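Anopheles gambiae adenosine kinase (Anopheles gambiae, PDB 3LOO) catalyses the phosphorylation of adenosine to AMP as an adenosine kinase of the pfkB carbohydrate kinase family. Local coordinates at residues L21-L26 against R96-I101; A177-V182 against G205-M210. All blocks are in the same frame, centred on the assembly; numbering follows the deposited sequence.

Contact 1. Residues L21-L26 against R96-I101; sequences LRDGML and RPRTAI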
# COMPACT_ATOMS: atom_id res chain seq x y z
N LEU A 21 14.63 -5.14 -18.17
CA LEU A 21 14.20 -5.65 -16.83
C LEU A 21 15.25 -6.59 -16.27
O LEU A 21 15.81 -7.39 -17.00
CB LEU A 21 12.87 -6.39 -16.92
CG LEU A 21 11.57 -5.63 -17.27
CD1 LEU A 21 10.35 -6.55 -17.11
CD2 LEU A 21 11.39 -4.38 -16.43
N ARG A 22 15.54 -6.46 -14.98
CA ARG A 22 16.37 -7.42 -14.27
C ARG A 22 15.86 -7.56 -12.81
O ARG A 22 14.95 -6.82 -12.41
CB ARG A 22 17.87 -7.12 -14.42
CG ARG A 22 18.32 -5.67 -14.15
CD ARG A 22 18.16 -5.32 -12.71
NE ARG A 22 18.73 -4.00 -12.41
CZ ARG A 22 18.71 -3.42 -11.22
NH1 ARG A 22 18.18 -4.02 -10.15
NH2 ARG A 22 19.27 -2.22 -11.09
N ASP A 23 16.43 -8.48 -12.04
CA ASP A 23 15.96 -8.77 -10.70
C ASP A 23 16.15 -7.55 -9.78
O ASP A 23 17.11 -6.78 -9.90
CB ASP A 23 16.68 -9.97 -10.07
CG ASP A 23 16.41 -11.31 -10.79
OD1 ASP A 23 15.53 -11.41 -11.66
OD2 ASP A 23 17.12 -12.26 -10.46
N GLY A 24 15.22 -7.36 -8.86
CA GLY A 24 15.41 -6.37 -7.81
C GLY A 24 15.38 -4.92 -8.27
O GLY A 24 16.00 -4.08 -7.65
N MET A 25 14.62 -4.59 -9.30
CA MET A 25 14.49 -3.17 -9.66
C MET A 25 13.67 -2.34 -8.64
O MET A 25 13.91 -1.13 -8.47
CB MET A 25 13.87 -3.03 -11.05
CG MET A 25 14.65 -3.82 -12.13
SD MET A 25 13.94 -3.57 -13.72
CE MET A 25 12.43 -4.45 -13.72
N LEU A 26 12.70 -3.00 -7.98
CA LEU A 26 11.74 -2.32 -7.11
C LEU A 26 11.89 -2.93 -5.72
O LEU A 26 11.89 -4.15 -5.58
CB LEU A 26 10.33 -2.57 -7.64
CG LEU A 26 9.15 -2.22 -6.72
CD1 LEU A 26 9.16 -0.71 -6.35
CD2 LEU A 26 7.84 -2.59 -7.40
N ARG A 96 7.73 -11.73 -14.70
CA ARG A 96 9.17 -11.93 -14.63
C ARG A 96 9.48 -11.92 -13.15
O ARG A 96 9.57 -10.83 -12.56
CB ARG A 96 9.93 -10.84 -15.39
CG ARG A 96 11.41 -11.04 -15.28
CD ARG A 96 12.18 -9.79 -15.71
NE ARG A 96 13.60 -10.12 -15.65
CZ ARG A 96 14.28 -10.33 -14.54
NH1 ARG A 96 13.70 -10.22 -13.34
NH2 ARG A 96 15.57 -10.65 -14.61
N PRO A 97 9.63 -13.12 -12.56
CA PRO A 97 9.86 -13.27 -11.15
C PRO A 97 11.10 -12.52 -10.66
O PRO A 97 12.08 -12.34 -11.42
CB PRO A 97 10.02 -14.80 -10.97
CG PRO A 97 9.19 -15.41 -12.08
CD PRO A 97 9.45 -14.43 -13.24
N ARG A 98 11.03 -12.06 -9.41
CA ARG A 98 12.17 -11.43 -8.70
C ARG A 98 12.44 -10.00 -9.11
O ARG A 98 13.39 -9.40 -8.62
CB ARG A 98 13.46 -12.28 -8.81
CG ARG A 98 13.40 -13.63 -8.09
CD ARG A 98 14.69 -14.45 -8.40
NE ARG A 98 15.90 -13.64 -8.21
CZ ARG A 98 16.62 -13.56 -7.10
NH1 ARG A 98 16.25 -14.24 -6.03
NH2 ARG A 98 17.72 -12.80 -7.06
N THR A 99 11.60 -9.46 -10.00
CA THR A 99 11.72 -8.07 -10.41
C THR A 99 11.43 -7.13 -9.20
O THR A 99 12.04 -6.06 -9.09
CB THR A 99 10.82 -7.73 -11.63
OG1 THR A 99 11.10 -8.65 -12.70
CG2 THR A 99 11.12 -6.34 -12.16
N ALA A 100 10.53 -7.56 -8.30
CA ALA A 100 10.24 -6.81 -7.06
C ALA A 100 10.66 -7.58 -5.81
O ALA A 100 10.50 -8.81 -5.74
CB ALA A 100 8.75 -6.40 -6.98
N ILE A 101 11.25 -6.85 -4.87
CA ILE A 101 11.66 -7.38 -3.58
C ILE A 101 10.76 -6.78 -2.46
O ILE A 101 10.53 -5.58 -2.45
CB ILE A 101 13.12 -6.99 -3.27
CG1 ILE A 101 14.07 -7.65 -4.30
CG2 ILE A 101 13.50 -7.45 -1.87
CD1 ILE A 101 15.44 -7.00 -4.27
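L26 and A100 meet at the buried end of this contact, where the chain leaving the 21-25 loop enters strand 26-29 and pairs in parallel with strand 100-107. I101 N donates to L26 O at 2.9 Å, almost straight at 172°, and L26 N returns a weak bond to T99 O. The methyl CD2 of L26 rests on A100 CB (3.9 Å) on one face of the sheet, which helices 82-94 and 315-328 cover. Two residues earlier, G24, in a positive-phi conformation, gives its N-H to R98 O at 2.8 Å, in the carbonyl plane. Its CA lies against I101 CD1 (3.6 Å), the terminal methyl of the isoleucine packing directly on the glycine backbone. The L26-A100 pairing joins strand 26-29 to strand 100-107 in the large, mainly parallel sheet of the pfkB-type kinase fold, with the type II turn R96-T99 leading into the second of these strands.

Toward solvent, charge takes over from packing. D23 lies between two arginines and spends one carboxylate oxygen on each. R96 runs extended from CG to NE, and its NH1 reaches OD1 of D23 at 2.8 Å on the anti lone pair; NH2 adds a weak bond to the same oxygen. The D23 carboxylate and R96 guanidinium planes stand 68° apart, while CA of R22 sits over one face of the R96 guanidinium, toward its rim. R96 NH1 also donates to T99 OG1, which in turn bonds R96 O, tying the arginine back to its own turn. R98, bent at chi3 (48°), brings NE to D23 OD2 at 2.9 Å, from above the carboxylate plane. Also on the exposed side, L21 CB lies alongside R96 CD at 3.7 Å, the two side chains running past each other in opposite directions.

Contact 2. Residues A177-V182 against G205-M210; sequences AQFFYV and GRMFMM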
# COMPACT_ATOMS: atom_id res chain seq x y z
N ALA A 177 18.46 -1.43 -6.18
CA ALA A 177 17.09 -1.12 -6.59
C ALA A 177 17.11 0.18 -7.33
O ALA A 177 17.99 1.02 -7.08
CB ALA A 177 16.16 -1.02 -5.38
N GLN A 178 16.16 0.37 -8.23
CA GLN A 178 16.01 1.65 -8.94
C GLN A 178 14.79 2.44 -8.46
O GLN A 178 14.67 3.63 -8.76
CB GLN A 178 15.97 1.43 -10.46
CG GLN A 178 17.22 0.66 -10.97
CD GLN A 178 17.24 0.38 -12.47
OE1 GLN A 178 16.29 -0.19 -13.03
NE2 GLN A 178 18.37 0.73 -13.13
N PHE A 179 13.90 1.76 -7.73
CA PHE A 179 12.56 2.30 -7.34
C PHE A 179 12.23 1.79 -5.93
O PHE A 179 12.51 0.62 -5.60
CB PHE A 179 11.45 1.79 -8.27
CG PHE A 179 11.65 2.13 -9.73
CD1 PHE A 179 11.21 3.35 -10.25
CD2 PHE A 179 12.28 1.21 -10.58
CE1 PHE A 179 11.42 3.66 -11.60
CE2 PHE A 179 12.48 1.50 -11.92
CZ PHE A 179 12.05 2.73 -12.44
N PHE A 180 11.59 2.65 -5.13
CA PHE A 180 11.26 2.31 -3.75
C PHE A 180 9.81 2.70 -3.50
O PHE A 180 9.36 3.76 -3.95
CB PHE A 180 12.17 3.04 -2.74
CG PHE A 180 13.62 2.67 -2.86
CD1 PHE A 180 14.12 1.55 -2.21
CD2 PHE A 180 14.48 3.43 -3.65
CE1 PHE A 180 15.47 1.20 -2.31
CE2 PHE A 180 15.85 3.09 -3.80
CZ PHE A 180 16.35 1.96 -3.12
N TYR A 181 9.09 1.82 -2.80
CA TYR A 181 7.69 2.04 -2.49
C TYR A 181 7.43 1.67 -1.04
O TYR A 181 7.77 0.56 -0.60
CB TYR A 181 6.76 1.26 -3.43
CG TYR A 181 5.30 1.47 -3.14
CD1 TYR A 181 4.74 2.77 -3.09
CD2 TYR A 181 4.45 0.37 -2.90
CE1 TYR A 181 3.36 2.96 -2.80
CE2 TYR A 181 3.11 0.54 -2.61
CZ TYR A 181 2.56 1.84 -2.56
OH TYR A 181 1.22 2.01 -2.30
N VAL A 182 6.80 2.59 -0.29
CA VAL A 182 6.50 2.37 1.12
C VAL A 182 5.07 2.81 1.39
O VAL A 182 4.62 3.77 0.80
CB VAL A 182 7.48 3.12 2.03
CG1 VAL A 182 7.18 2.83 3.50
CG2 VAL A 182 8.95 2.69 1.77
N GLY A 205 19.38 10.08 -6.75
CA GLY A 205 18.42 10.33 -7.82
C GLY A 205 17.42 9.22 -8.13
O GLY A 205 16.83 9.23 -9.20
N ARG A 206 17.19 8.28 -7.21
CA ARG A 206 16.19 7.22 -7.48
C ARG A 206 14.76 7.60 -7.01
O ARG A 206 14.59 8.48 -6.17
CB ARG A 206 16.67 5.89 -6.91
CG ARG A 206 17.99 5.38 -7.59
CD ARG A 206 18.58 4.17 -6.90
NE ARG A 206 19.16 4.48 -5.61
CZ ARG A 206 19.53 3.58 -4.70
NH1 ARG A 206 19.36 2.26 -4.91
NH2 ARG A 206 20.07 4.01 -3.57
N MET A 207 13.74 6.95 -7.56
CA MET A 207 12.37 7.26 -7.19
C MET A 207 11.96 6.66 -5.85
O MET A 207 12.19 5.48 -5.57
CB MET A 207 11.40 6.84 -8.28
CG MET A 207 11.32 7.85 -9.44
SD MET A 207 10.23 7.22 -10.72
CE MET A 207 8.69 7.91 -10.14
N PHE A 208 11.39 7.51 -5.00
CA PHE A 208 10.80 7.08 -3.70
C PHE A 208 9.31 7.45 -3.79
O PHE A 208 8.93 8.58 -4.16
CB PHE A 208 11.51 7.65 -2.48
CG PHE A 208 10.93 7.18 -1.17
CD1 PHE A 208 11.39 6.03 -0.58
CD2 PHE A 208 9.84 7.86 -0.57
CE1 PHE A 208 10.84 5.56 0.60
CE2 PHE A 208 9.25 7.40 0.61
CZ PHE A 208 9.76 6.22 1.19
N MET A 209 8.48 6.47 -3.52
CA MET A 209 7.05 6.59 -3.70
C MET A 209 6.39 6.08 -2.42
O MET A 209 6.92 5.20 -1.72
CB MET A 209 6.61 5.79 -4.94
CG MET A 209 7.37 6.21 -6.24
SD MET A 209 7.04 5.12 -7.61
CE MET A 209 8.24 3.83 -7.25
N MET A 210 5.22 6.62 -2.11
CA MET A 210 4.51 6.18 -0.91
C MET A 210 3.01 6.37 -1.06
O MET A 210 2.54 7.01 -1.99
CB MET A 210 5.04 6.85 0.36
CG MET A 210 4.91 8.38 0.42
SD MET A 210 4.95 9.05 2.13
CE MET A 210 3.27 8.63 2.66
O HOH W 1 14.36 5.77 -10.35
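Backbone bonds set the register between F180 and M207-M209: F180 N donates to M207 O (2.9 Å), M209 N to F180 O, and V182 N to M209 O, as expected of parallel strands. Before F179 the ladder opens, and a water bridges the gap by donating to Q178 O and accepting from M207 N.

The polar side-chain contribution comes from R206, whose NH1 bonds A177 O at 2.9 Å within the guanidinium plane. Bent at chi3 (-71°), the arginine also lays one face of its guanidinium against the edge of the F180 ring, CZ of F180 standing 3.5 Å from NH1, with the planes 81° apart. NH1 is further held by L174 O and NE by T204 OG1.

Strands 179-183 and 207-211 belong to a right-handed beta-alpha-beta crossover through helix 187-203, which packs on the face bearing F180, V182 and F208. There V182 CG2 meets F208 CE1 at 3.6 Å, and F180 CB touches F208 CD1.

On the other face, next to helix 315-328, the methionines pack on the aromatic residues. M207 runs beside F179 in the same direction, and its SD approaches the ring edge, 3.9 Å from CE1 of F179, in a Met-aromatic contact. M209 brings its CE against F179 CB (3.9 Å), while its CB lies near Y181 CD1.

Contacts 1 and 2 have centres 13 Å apart and fall in series along the chain, contact 1 closing before contact 2 opens. Both belong to the same large sheet, in which strands 100-107, 26-29, 179-183 and 207-211 are consecutive neighbours; strand 26-29 therefore links them, pairing with 100-107 on one side and 179-183 on the other. Where they touch, M25 O lies 2.7 Å from Q178 N, a probable hydrogen bond, and L26 packs against F179. Helix 315-328 reaches both. Both lie where their strands begin; contact 1 is partly exposed, whereas contact 2 is buried, and its Y181 side chain comes within about 8 Å of the bound bis(adenosine)-5'-tetraphosphate.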